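Local coordinates for H127A/Y244A mutant of alginate lyase AlyC3 in complex with dimannuronate (PDB 7C8F), which probably cleaves the polyuronate alginate by beta-elimination, as a polysaccharide lyase of family PL7, and here holds dimannuronate in its sugar-binding groove, at residues H75-V80 with Y237-V242; I120-V125 with L143-K148; H136-P141 with A166-G171. All coordinates share one frame; numbering follows the deposited sequence.

Contact 1: residues H75-V80 with Y237-V242; sequences HLRNEV and YFKAGV. With BEM (beta-D-mannopyranuronic acid), chain D.
Glu79 meets Lys239 from within Arg77-Asn78-Glu79-Val80-Arg81, a run consistent with the R-x-E-(L/V)-R motif of PL7 lyases, on the sugar-facing side of two antiparallel strands in the beta-jelly roll. Lys239 NZ comes to 3.1 Å from Glu79 OE1, on the syn side but tilted out of the carboxylate plane. Arg77 grips the same carboxylate side-on with two nitrogens: NE lies 2.9 Å from Glu79 OE1, and NH2 lies 3.0 Å from Glu79 OE2. OE1 sits in the guanidinium plane, yet NE reaches it 50° out of the carboxylate plane, from the face opposite to that used by Lys239 NZ. The Arg77 and Lys239 side chains cross at about a right angle, with Arg77 NH2 and Lys239 NZ 3.7 Å apart; the carboxylate they share probably offsets the repulsion. Arg77 NH1 bonds O6A of the chain D mannuronate at 3.3 Å. Paired backbone bonds join Asn78 to Val242 and Val80 to Ala240. Between them the chain turns a corner at Gly241, whose lack of a side chain permits its close approach to Asn78 O and Glu79 CA; its backbone angles also call for glycine. On the other face Asn78 CB packs on Val242 CG2, while its ND2 bonds Lys70 O. Two cations thus surround one buried carboxylate, and Glu79, as a second-shell residue, fixes Arg77 with NH1 toward the uronate carboxylate.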
loop_
_atom_site.group_PDB
_atom_site.type_symbol
_atom_site.label_atom_id
_atom_site.label_comp_id
_atom_site.label_asym_id
_atom_site.label_seq_id
_atom_site.Cartn_x
_atom_site.Cartn_y
_atom_site.Cartn_z
ATOM N N HIS B 75 19.427 -15.856 -13.642
ATOM C CA HIS B 75 18.036 -15.419 -13.541
ATOM C C HIS B 75 17.017 -16.530 -13.754
ATOM O O HIS B 75 15.811 -16.250 -13.799
ATOM C CB HIS B 75 17.731 -14.221 -14.445
ATOM C CG HIS B 75 18.720 -13.107 -14.304
ATOM N ND1 HIS B 75 19.486 -12.653 -15.356
ATOM C CD2 HIS B 75 19.087 -12.373 -13.227
ATOM C CE1 HIS B 75 20.272 -11.677 -14.936
ATOM N NE2 HIS B 75 20.050 -11.487 -13.648
ATOM N N LEU B 76 17.452 -17.776 -13.897
ATOM C CA LEU B 76 16.500 -18.871 -13.969
ATOM C C LEU B 76 16.252 -19.433 -12.570
ATOM O O LEU B 76 17.044 -19.237 -11.642
ATOM C CB LEU B 76 16.971 -19.958 -14.943
ATOM C CG LEU B 76 17.057 -19.535 -16.419
ATOM C CD1 LEU B 76 17.204 -20.749 -17.338
ATOM C CD2 LEU B 76 15.836 -18.716 -16.827
ATOM N N ARG B 77 15.121 -20.112 -12.414
ATOM C CA ARG B 77 14.714 -20.509 -11.074
ATOM C C ARG B 77 14.012 -21.853 -11.101
ATOM O O ARG B 77 13.588 -22.349 -12.151
ATOM C CB ARG B 77 13.863 -19.423 -10.392
ATOM C CG ARG B 77 12.812 -18.767 -11.271
ATOM C CD ARG B 77 12.491 -17.333 -10.812
ATOM N NE ARG B 77 12.498 -17.180 -9.357
ATOM C CZ ARG B 77 13.214 -16.270 -8.702
ATOM N NH1 ARG B 77 13.975 -15.413 -9.372
ATOM N NH2 ARG B 77 13.164 -16.206 -7.375
ATOM N N ASN B 78 13.884 -22.431 -9.910
ATOM C CA ASN B 78 13.255 -23.732 -9.725
ATOM C C ASN B 78 12.771 -23.761 -8.274
ATOM O O ASN B 78 13.569 -23.982 -7.360
ATOM C CB ASN B 78 14.256 -24.839 -10.010
ATOM C CG ASN B 78 13.701 -26.214 -9.719
ATOM O OD1 ASN B 78 12.516 -26.372 -9.434
ATOM N ND2 ASN B 78 14.563 -27.230 -9.804
ATOM N N GLU B 79 11.482 -23.507 -8.071
ATOM C CA GLU B 79 10.990 -23.245 -6.731
ATOM C C GLU B 79 9.611 -23.835 -6.517
ATOM O O GLU B 79 8.763 -23.810 -7.416
ATOM C CB GLU B 79 10.860 -21.732 -6.474
ATOM C CG GLU B 79 12.189 -20.987 -6.461
ATOM C CD GLU B 79 12.017 -19.490 -6.591
ATOM O OE1 GLU B 79 11.230 -19.034 -7.457
ATOM O OE2 GLU B 79 12.672 -18.768 -5.816
ATOM N N VAL B 80 9.385 -24.347 -5.316
ATOM C CA VAL B 80 8.035 -24.619 -4.838
ATOM C C VAL B 80 7.459 -23.315 -4.296
ATOM O O VAL B 80 8.105 -22.626 -3.494
ATOM C CB VAL B 80 8.061 -25.711 -3.758
ATOM C CG1 VAL B 80 6.780 -25.718 -2.958
ATOM C CG2 VAL B 80 8.299 -27.091 -4.386
ATOM N N TYR B 237 3.845 -14.391 0.271
ATOM C CA TYR B 237 3.863 -15.837 0.086
ATOM C C TYR B 237 5.286 -16.361 0.139
ATOM O O TYR B 237 6.256 -15.622 -0.073
ATOM C CB TYR B 237 3.186 -16.277 -1.218
ATOM C CG TYR B 237 3.781 -15.735 -2.508
ATOM C CD1 TYR B 237 3.357 -14.521 -3.046
ATOM C CD2 TYR B 237 4.732 -16.467 -3.209
ATOM C CE1 TYR B 237 3.879 -14.057 -4.247
ATOM C CE2 TYR B 237 5.244 -16.023 -4.409
ATOM C CZ TYR B 237 4.821 -14.811 -4.924
ATOM O OH TYR B 237 5.334 -14.336 -6.121
ATOM N N PHE B 238 5.399 -17.657 0.420
ATOM C CA PHE B 238 6.681 -18.340 0.534
ATOM C C PHE B 238 7.083 -19.029 -0.767
ATOM O O PHE B 238 6.242 -19.587 -1.481
ATOM C CB PHE B 238 6.609 -19.447 1.588
ATOM C CG PHE B 238 6.531 -18.963 3.007
ATOM C CD1 PHE B 238 7.529 -18.149 3.548
ATOM C CD2 PHE B 238 5.503 -19.390 3.834
ATOM C CE1 PHE B 238 7.460 -17.746 4.870
ATOM C CE2 PHE B 238 5.443 -19.000 5.156
ATOM C CZ PHE B 238 6.418 -18.171 5.679
ATOM N N LYS B 239 8.393 -19.044 -1.031
ATOM C CA LYS B 239 8.988 -19.903 -2.042
ATOM C C LYS B 239 10.247 -20.538 -1.481
ATOM O O LYS B 239 10.928 -19.961 -0.622
ATOM C CB LYS B 239 9.370 -19.143 -3.314
ATOM C CG LYS B 239 8.162 -18.554 -4.022
ATOM C CD LYS B 239 8.459 -18.120 -5.448
ATOM C CE LYS B 239 9.253 -16.827 -5.479
ATOM N NZ LYS B 239 9.521 -16.453 -6.903
ATOM N N ALA B 240 10.572 -21.714 -2.000
ATOM C CA ALA B 240 11.769 -22.442 -1.615
ATOM C C ALA B 240 12.282 -23.215 -2.817
ATOM O O ALA B 240 11.491 -23.794 -3.565
ATOM C CB ALA B 240 11.489 -23.406 -0.454
ATOM N N GLY B 241 13.601 -23.228 -2.987
ATOM C CA GLY B 241 14.224 -23.985 -4.062
ATOM C C GLY B 241 15.547 -23.347 -4.413
ATOM O O GLY B 241 16.354 -23.097 -3.508
ATOM N N VAL B 242 15.777 -23.037 -5.691
ATOM C CA VAL B 242 16.944 -22.258 -6.107
ATOM C C VAL B 242 16.521 -21.205 -7.114
ATOM O O VAL B 242 15.628 -21.431 -7.938
ATOM C CB VAL B 242 18.072 -23.120 -6.715
ATOM C CG1 VAL B 242 18.667 -24.028 -5.677
ATOM C CG2 VAL B 242 17.548 -23.919 -7.899
HETATM C C1 BEM D . 10.497 -11.165 -10.073
HETATM C C2 BEM D . 10.531 -9.663 -9.856
HETATM O O2 BEM D . 9.820 -9.326 -8.679
HETATM C C3 BEM D . 11.957 -9.182 -9.786
HETATM O O3 BEM D . 11.999 -7.830 -9.451
HETATM C C4 BEM D . 12.777 -9.997 -8.797
HETATM O O4 BEM D . 14.153 -9.708 -9.029
HETATM C C5 BEM D . 12.570 -11.475 -9.032
HETATM O O5 BEM D . 11.212 -11.842 -9.083
HETATM C C6 BEM D . 13.173 -12.160 -7.871
HETATM O O6B BEM D . 12.433 -12.511 -6.953
HETATM O O6A BEM D . 14.338 -12.510 -7.948
HETATM O O1 BEM D . 9.176 -11.664 -9.977
#

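Contact 2: residues I120-V125 with L143-K148; sequences ITFLQV and LRVVWK. With BEM (beta-D-mannopyranuronic acid), chain C; BEM (beta-D-mannopyranuronic acid), chain D.
Between the pairs Ile120-Trp147 and Val125-Leu143 the two strands run antiparallel, their axes 4.7 Å apart at closest, with a classic beta bulge where Phe122 and Leu123 both face Val145. Phe122 N gives a nearly straight bond to Val145 O (3.0 Å, 168°), and Val145 N returns one to Leu123 O. At the bulge the end of the Phe122 side chain comes close to Val145. Its CG lies between the backbone N and the carbonyl carbon (chi1 60°); Val145 O stands over one ring face, offset toward the rim, and Phe122 CZ meets Val145 CG1 at 3.7 Å. Phe205 and Phe158 pack on the same ring. Leu123 CB touches Val145 CB at 3.9 Å, and Val125 meets Leu143 on that face too, within the core between the two sheets of the jelly roll. The opposite face, carrying Thr121, Gln124, Arg144 and Val146, is the sugar-binding side. There Arg144 crosses Thr121 at about a right angle, and its NH1 bonds Thr121 OG1 at 3.0 Å in the guanidinium plane. Glu119 forms a salt bridge with the same nitrogen, and the two partners together fix the orientation of the guanidinium; Gln245 positions the Thr121 hydroxyl as a second-shell partner. One guanidinium face looks onto the chain C mannuronate, whose O3 stands 3.8 Å above its centre. Gln124 lies side by side with Arg144, pointing the same way, but its amide plane is 88° from the guanidinium plane; Gln124 OE1 packs 3.6 Å from Arg144 CG. In one of the two modelled Gln124 conformers, NE2 donates to O6B of the chain D mannuronate at 3.1 Å.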
loop_
_atom_site.group_PDB
_atom_site.type_symbol
_atom_site.label_atom_id
_atom_site.label_comp_id
_atom_site.label_asym_id
_atom_site.label_seq_id
_atom_site.Cartn_x
_atom_site.Cartn_y
_atom_site.Cartn_z
ATOM N N ILE B 120 22.968 -17.322 -4.651
ATOM C CA ILE B 120 21.919 -18.316 -4.879
ATOM C C ILE B 120 20.848 -18.067 -3.830
ATOM O O ILE B 120 21.133 -18.135 -2.629
ATOM C CB ILE B 120 22.448 -19.758 -4.764
ATOM C CG1 ILE B 120 23.455 -20.051 -5.878
ATOM C CG2 ILE B 120 21.260 -20.763 -4.812
ATOM C CD1 ILE B 120 24.389 -21.226 -5.570
ATOM N N THR B 121 19.619 -17.794 -4.273
ATOM C CA THR B 121 18.500 -17.578 -3.364
ATOM C C THR B 121 17.759 -18.888 -3.215
ATOM O O THR B 121 17.390 -19.497 -4.218
ATOM C CB THR B 121 17.553 -16.525 -3.938
ATOM O OG1 THR B 121 18.267 -15.293 -4.080
ATOM C CG2 THR B 121 16.319 -16.327 -3.036
ATOM N N PHE B 122 17.555 -19.335 -1.975
ATOM C CA PHE B 122 16.906 -20.622 -1.747
ATOM C C PHE B 122 15.678 -20.576 -0.842
ATOM O O PHE B 122 14.943 -21.569 -0.787
ATOM C CB PHE B 122 17.923 -21.692 -1.285
ATOM C CG PHE B 122 18.637 -21.349 -0.013
ATOM C CD1 PHE B 122 19.819 -20.613 -0.034
ATOM C CD2 PHE B 122 18.129 -21.766 1.199
ATOM C CE1 PHE B 122 20.479 -20.283 1.150
ATOM C CE2 PHE B 122 18.780 -21.457 2.384
ATOM C CZ PHE B 122 19.966 -20.706 2.361
ATOM N N LEU B 123 15.415 -19.462 -0.161
ATOM C CA LEU B 123 14.145 -19.247 0.524
ATOM C C LEU B 123 13.733 -17.814 0.274
ATOM O O LEU B 123 14.589 -16.923 0.238
ATOM C CB LEU B 123 14.254 -19.465 2.035
ATOM C CG LEU B 123 14.786 -20.835 2.473
ATOM C CD1 LEU B 123 15.206 -20.813 3.931
ATOM C CD2 LEU B 123 13.731 -21.919 2.251
ATOM N N GLN B 124 12.430 -17.571 0.122
ATOM C CA GLN B 124 11.968 -16.229 -0.194
ATOM C C GLN B 124 10.597 -15.988 0.427
ATOM O O GLN B 124 9.773 -16.899 0.520
ATOM C CB GLN B 124 11.940 -16.032 -1.718
ATOM C CG GLN B 124 11.643 -14.628 -2.217
ATOM C CD GLN B 124 12.130 -14.409 -3.646
ATOM O OE1 GLN B 124 13.294 -14.661 -3.960
ATOM N NE2 GLN B 124 11.242 -13.941 -4.513
ATOM N N VAL B 125 10.361 -14.744 0.835
ATOM C CA VAL B 125 9.015 -14.242 1.080
ATOM C C VAL B 125 8.797 -13.160 0.037
ATOM O O VAL B 125 9.490 -12.132 0.050
ATOM C CB VAL B 125 8.833 -13.670 2.495
ATOM C CG1 VAL B 125 7.398 -13.140 2.676
ATOM C CG2 VAL B 125 9.167 -14.699 3.574
ATOM N N LEU B 143 11.869 -10.841 1.597
ATOM C CA LEU B 143 13.037 -11.551 2.105
ATOM C C LEU B 143 13.596 -12.451 1.024
ATOM O O LEU B 143 12.840 -13.190 0.388
ATOM C CB LEU B 143 12.635 -12.419 3.312
ATOM C CG LEU B 143 13.690 -13.438 3.777
ATOM C CD1 LEU B 143 14.923 -12.726 4.380
ATOM C CD2 LEU B 143 13.080 -14.422 4.786
ATOM N N ARG B 144 14.905 -12.459 0.925
ATOM C CA ARG B 144 15.629 -13.442 0.203
ATOM C C ARG B 144 16.685 -14.037 1.181
ATOM O O ARG B 144 17.427 -13.324 1.755
ATOM C CB ARG B 144 16.342 -12.916 -1.038
ATOM C CG ARG B 144 15.446 -12.446 -2.145
ATOM C CD ARG B 144 16.264 -12.149 -3.401
ATOM N NE ARG B 144 17.279 -11.143 -3.202
ATOM C CZ ARG B 144 18.554 -11.295 -3.436
ATOM N NH1 ARG B 144 19.013 -12.425 -3.848
ATOM N NH2 ARG B 144 19.381 -10.325 -3.197
ATOM N N VAL B 145 16.697 -15.345 1.330
ATOM C CA VAL B 145 17.710 -16.036 2.098
ATOM C C VAL B 145 18.635 -16.600 1.021
ATOM O O VAL B 145 18.243 -17.357 0.199
ATOM C CB VAL B 145 17.175 -17.142 3.019
ATOM C CG1 VAL B 145 18.334 -17.761 3.786
ATOM C CG2 VAL B 145 16.174 -16.570 4.001
ATOM N N VAL B 146 19.887 -16.180 1.089
ATOM C CA VAL B 146 20.871 -16.513 0.096
ATOM C C VAL B 146 22.187 -17.048 0.591
ATOM O O VAL B 146 22.532 -16.864 1.708
ATOM C CB VAL B 146 21.244 -15.240 -0.728
ATOM C CG1 VAL B 146 20.021 -14.533 -1.212
ATOM C CG2 VAL B 146 22.119 -14.254 0.052
ATOM N N TRP B 147 22.901 -17.694 -0.318
ATOM C CA TRP B 147 24.286 -18.081 -0.130
ATOM C C TRP B 147 24.953 -17.041 -1.002
ATOM O O TRP B 147 24.561 -16.835 -2.090
ATOM C CB TRP B 147 24.625 -19.475 -0.615
ATOM C CG TRP B 147 26.083 -19.813 -0.455
ATOM C CD1 TRP B 147 26.626 -20.463 0.576
ATOM C CD2 TRP B 147 27.147 -19.515 -1.352
ATOM N NE1 TRP B 147 27.962 -20.591 0.401
ATOM C CE2 TRP B 147 28.312 -20.007 -0.773
ATOM C CE3 TRP B 147 27.230 -18.879 -2.571
ATOM C CZ2 TRP B 147 29.526 -19.905 -1.381
ATOM C CZ3 TRP B 147 28.445 -18.788 -3.164
ATOM C CH2 TRP B 147 29.573 -19.300 -2.560
ATOM N N LYS B 148 25.949 -16.347 -0.474
ATOM C CA LYS B 148 26.606 -15.270 -1.210
ATOM C C LYS B 148 28.103 -15.525 -1.271
ATOM O O LYS B 148 28.732 -15.790 -0.244
ATOM C CB LYS B 148 26.320 -13.900 -0.585
ATOM C CG LYS B 148 26.860 -12.729 -1.401
ATOM C CD LYS B 148 26.275 -11.407 -0.932
ATOM C CE LYS B 148 26.825 -10.224 -1.727
ATOM N NZ LYS B 148 26.378 -10.225 -3.148
HETATM C C1 BEM C . 14.838 -9.763 -7.791
HETATM C C2 BEM C . 16.333 -9.956 -8.028
HETATM O O2 BEM C . 16.817 -8.960 -8.916
HETATM C C3 BEM C . 17.066 -9.769 -6.720
HETATM O O3 BEM C . 18.439 -9.737 -6.927
HETATM C C4 BEM C . 16.798 -8.373 -6.281
HETATM O O4 BEM C . 17.644 -7.983 -5.240
HETATM C C5 BEM C . 15.351 -8.296 -5.949
HETATM O O5 BEM C . 14.670 -8.527 -7.155
HETATM C C6 BEM C . 15.032 -6.955 -5.426
HETATM O O6B BEM C . 14.605 -6.112 -6.178
HETATM O O6A BEM C . 15.021 -6.870 -4.233
HETATM C C1 BEM D . 10.497 -11.165 -10.073
HETATM C C2 BEM D . 10.531 -9.663 -9.856
HETATM O O2 BEM D . 9.820 -9.326 -8.679
HETATM C C3 BEM D . 11.957 -9.182 -9.786
HETATM O O3 BEM D . 11.999 -7.830 -9.451
HETATM C C4 BEM D . 12.777 -9.997 -8.797
HETATM O O4 BEM D . 14.153 -9.708 -9.029
HETATM C C5 BEM D . 12.570 -11.475 -9.032
HETATM O O5 BEM D . 11.212 -11.842 -9.083
HETATM C C6 BEM D . 13.173 -12.160 -7.871
HETATM O O6B BEM D . 12.433 -12.511 -6.953
HETATM O O6A BEM D . 14.338 -12.510 -7.948
HETATM O O1 BEM D . 9.176 -11.664 -9.977
#

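Contact 3: residues H136-P141 with A166-G171; sequences HNVPHP and AVICKG. With BEM (beta-D-mannopyranuronic acid), chain C; BEM (beta-D-mannopyranuronic acid), chain D.
O6B of the chain C mannuronate carboxylate is gripped from both segments, by His140 ND1 at 2.8 Å and Lys170 NZ at 2.9 Å. The ammonium also bonds O3 of the chain D sugar at 2.7 Å, and that hydroxyl donates to Pro139 O at 2.6 Å. Lys170, extended beyond CG, slides past the His140 ring in the opposite direction, its CG 3.7 Å from His140 CE1. The far side of the imidazole is held by backbone: Cys169 N donates to His140 NE2 (3.0 Å, 161°), close to the ring plane. With NE2 accepting and ND1 donating, the ring rotation is fixed between protein and sugar. Both segments are irregular loops beside the groove of the jelly roll, and they flank the two bound sugars; the Cys169-Cys183 disulfide ties 166-171 to the later part of its loop. Pro139 crosses Ile168 at about a right angle, CD against CG2 at 3.7 Å, and Val138 CG2 packs on Ile168 CG1. At this outer end the loops meet the second subunit: His136 NE2 bonds Ile168 N of that subunit, and the reverse bond is made as well.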
loop_
_atom_site.group_PDB
_atom_site.type_symbol
_atom_site.label_atom_id
_atom_site.label_comp_id
_atom_site.label_asym_id
_atom_site.label_seq_id
_atom_site.Cartn_x
_atom_site.Cartn_y
_atom_site.Cartn_z
ATOM N N HIS B 136 -1.092 -3.800 -7.911
ATOM C CA HIS B 136 -0.059 -2.973 -7.281
ATOM C C HIS B 136 1.043 -3.822 -6.645
ATOM O O HIS B 136 1.544 -3.530 -5.556
ATOM C CB HIS B 136 -0.657 -1.947 -6.309
ATOM C CG HIS B 136 -1.432 -0.864 -6.997
ATOM N ND1 HIS B 136 -0.872 -0.063 -7.969
ATOM C CD2 HIS B 136 -2.714 -0.445 -6.856
ATOM C CE1 HIS B 136 -1.775 0.803 -8.398
ATOM N NE2 HIS B 136 -2.903 0.589 -7.742
ATOM N N ASN B 137 1.428 -4.887 -7.340
ATOM C CA ASN B 137 2.572 -5.688 -6.921
ATOM C C ASN B 137 3.812 -4.817 -6.768
ATOM O O ASN B 137 4.064 -3.917 -7.574
ATOM C CB ASN B 137 2.838 -6.742 -7.995
ATOM C CG ASN B 137 4.145 -7.473 -7.785
ATOM O OD1 ASN B 137 5.174 -7.136 -8.389
ATOM N ND2 ASN B 137 4.124 -8.468 -6.909
ATOM N N VAL B 138 4.602 -5.094 -5.739
ATOM C CA VAL B 138 5.897 -4.448 -5.544
ATOM C C VAL B 138 6.966 -5.423 -6.033
ATOM O O VAL B 138 7.008 -6.562 -5.552
ATOM C CB VAL B 138 6.105 -4.067 -4.069
ATOM C CG1 VAL B 138 7.519 -3.546 -3.819
ATOM C CG2 VAL B 138 5.067 -3.016 -3.675
ATOM N N PRO B 139 7.807 -5.047 -7.015
ATOM C CA PRO B 139 8.680 -6.046 -7.659
ATOM C C PRO B 139 9.964 -6.318 -6.887
ATOM O O PRO B 139 11.047 -6.431 -7.476
ATOM C CB PRO B 139 8.974 -5.408 -9.024
ATOM C CG PRO B 139 8.985 -3.956 -8.741
ATOM C CD PRO B 139 7.896 -3.734 -7.676
ATOM N N HIS B 140 9.849 -6.421 -5.563
ATOM C CA HIS B 140 10.960 -6.670 -4.663
ATOM C C HIS B 140 10.393 -7.664 -3.654
ATOM O O HIS B 140 9.292 -7.433 -3.114
ATOM C CB HIS B 140 11.401 -5.407 -3.911
ATOM C CG HIS B 140 11.657 -4.213 -4.785
ATOM N ND1 HIS B 140 12.790 -4.085 -5.561
ATOM C CD2 HIS B 140 10.939 -3.081 -4.980
ATOM C CE1 HIS B 140 12.754 -2.929 -6.206
ATOM N NE2 HIS B 140 11.642 -2.298 -5.869
ATOM N N PRO B 141 11.091 -8.758 -3.360
ATOM C CA PRO B 141 10.628 -9.646 -2.288
ATOM C C PRO B 141 10.889 -9.027 -0.930
ATOM O O PRO B 141 11.832 -8.248 -0.746
ATOM C CB PRO B 141 11.473 -10.911 -2.479
ATOM C CG PRO B 141 12.699 -10.439 -3.142
ATOM C CD PRO B 141 12.350 -9.208 -3.967
ATOM N N ALA B 166 8.104 -0.336 1.510
ATOM C CA ALA B 166 7.191 -0.891 0.514
ATOM C C ALA B 166 7.244 -0.119 -0.802
ATOM O O ALA B 166 6.258 -0.072 -1.548
ATOM C CB ALA B 166 5.770 -0.982 1.064
ATOM N N VAL B 167 8.401 0.497 -1.103
ATOM C CA VAL B 167 8.528 1.407 -2.234
ATOM C C VAL B 167 8.979 0.646 -3.470
ATOM O O VAL B 167 9.869 -0.215 -3.402
ATOM C CB VAL B 167 9.521 2.528 -1.887
ATOM C CG1 VAL B 167 9.704 3.510 -3.079
ATOM C CG2 VAL B 167 9.067 3.244 -0.641
ATOM N N ILE B 168 8.380 0.967 -4.614
ATOM C CA ILE B 168 8.831 0.411 -5.889
ATOM C C ILE B 168 10.032 1.218 -6.361
ATOM O O ILE B 168 9.921 2.428 -6.592
ATOM C CB ILE B 168 7.711 0.430 -6.935
ATOM C CG1 ILE B 168 6.540 -0.423 -6.453
ATOM C CG2 ILE B 168 8.230 -0.111 -8.269
ATOM C CD1 ILE B 168 5.391 -0.471 -7.429
ATOM N N CYS B 169 11.183 0.551 -6.506
ATOM C CA CYS B 169 12.447 1.235 -6.756
ATOM C C CYS B 169 13.054 0.921 -8.113
ATOM O O CYS B 169 14.148 1.419 -8.412
ATOM C CB CYS B 169 13.467 0.916 -5.652
ATOM S SG CYS B 169 13.075 1.628 -4.060
ATOM N N LYS B 170 12.396 0.102 -8.927
ATOM C CA LYS B 170 12.898 -0.232 -10.251
ATOM C C LYS B 170 11.712 -0.492 -11.164
ATOM O O LYS B 170 10.571 -0.625 -10.717
ATOM C CB LYS B 170 13.808 -1.461 -10.207
ATOM C CG LYS B 170 13.071 -2.747 -9.892
ATOM C CD LYS B 170 14.031 -3.906 -9.592
ATOM C CE LYS B 170 13.258 -5.192 -9.340
ATOM N NZ LYS B 170 14.146 -6.340 -8.985
ATOM N N GLY B 171 11.996 -0.576 -12.460
ATOM C CA GLY B 171 10.961 -0.871 -13.424
ATOM C C GLY B 171 10.106 0.335 -13.761
ATOM O O GLY B 171 10.322 1.460 -13.306
HETATM C C1 BEM C . 14.838 -9.763 -7.791
HETATM C C2 BEM C . 16.333 -9.956 -8.028
HETATM O O2 BEM C . 16.817 -8.960 -8.916
HETATM C C3 BEM C . 17.066 -9.769 -6.720
HETATM O O3 BEM C . 18.439 -9.737 -6.927
HETATM C C4 BEM C . 16.798 -8.373 -6.281
HETATM O O4 BEM C . 17.644 -7.983 -5.240
HETATM C C5 BEM C . 15.351 -8.296 -5.949
HETATM O O5 BEM C . 14.670 -8.527 -7.155
HETATM C C6 BEM C . 15.032 -6.955 -5.426
HETATM O O6B BEM C . 14.605 -6.112 -6.178
HETATM O O6A BEM C . 15.021 -6.870 -4.233
HETATM C C1 BEM D . 10.497 -11.165 -10.073
HETATM C C2 BEM D . 10.531 -9.663 -9.856
HETATM O O2 BEM D . 9.820 -9.326 -8.679
HETATM C C3 BEM D . 11.957 -9.182 -9.786
HETATM O O3 BEM D . 11.999 -7.830 -9.451
HETATM C C4 BEM D . 12.777 -9.997 -8.797
HETATM O O4 BEM D . 14.153 -9.708 -9.029
HETATM C C5 BEM D . 12.570 -11.475 -9.032
HETATM O O5 BEM D . 11.212 -11.842 -9.083
HETATM C C6 BEM D . 13.173 -12.160 -7.871
HETATM O O6B BEM D . 12.433 -12.511 -6.953
HETATM O O6A BEM D . 14.338 -12.510 -7.948
HETATM O O1 BEM D . 9.176 -11.664 -9.977
#

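In the fold
Contacts 1 and 2 are neighbours in one antiparallel sheet, their centres 9 Å apart, because strand 235-240 runs beside strand 119-129; Lys239 O and Gln124 N probably join them by a backbone bond. Contact 3 lies in loops 17 to 18 Å from both centres, yet Pro141 packs against Gln124 and Val125 of contact 2. Along the chain, 75-80 comes first and 237-242 last, with both other contacts between them; contacts 2 and 3 interlace there, their segments alternating. The chain D sugar is touched by all three contacts, the chain C sugar by contacts 2 and 3. Sheet and loops, brought together from distant sequence, thus contribute jointly to one dimannuronate site.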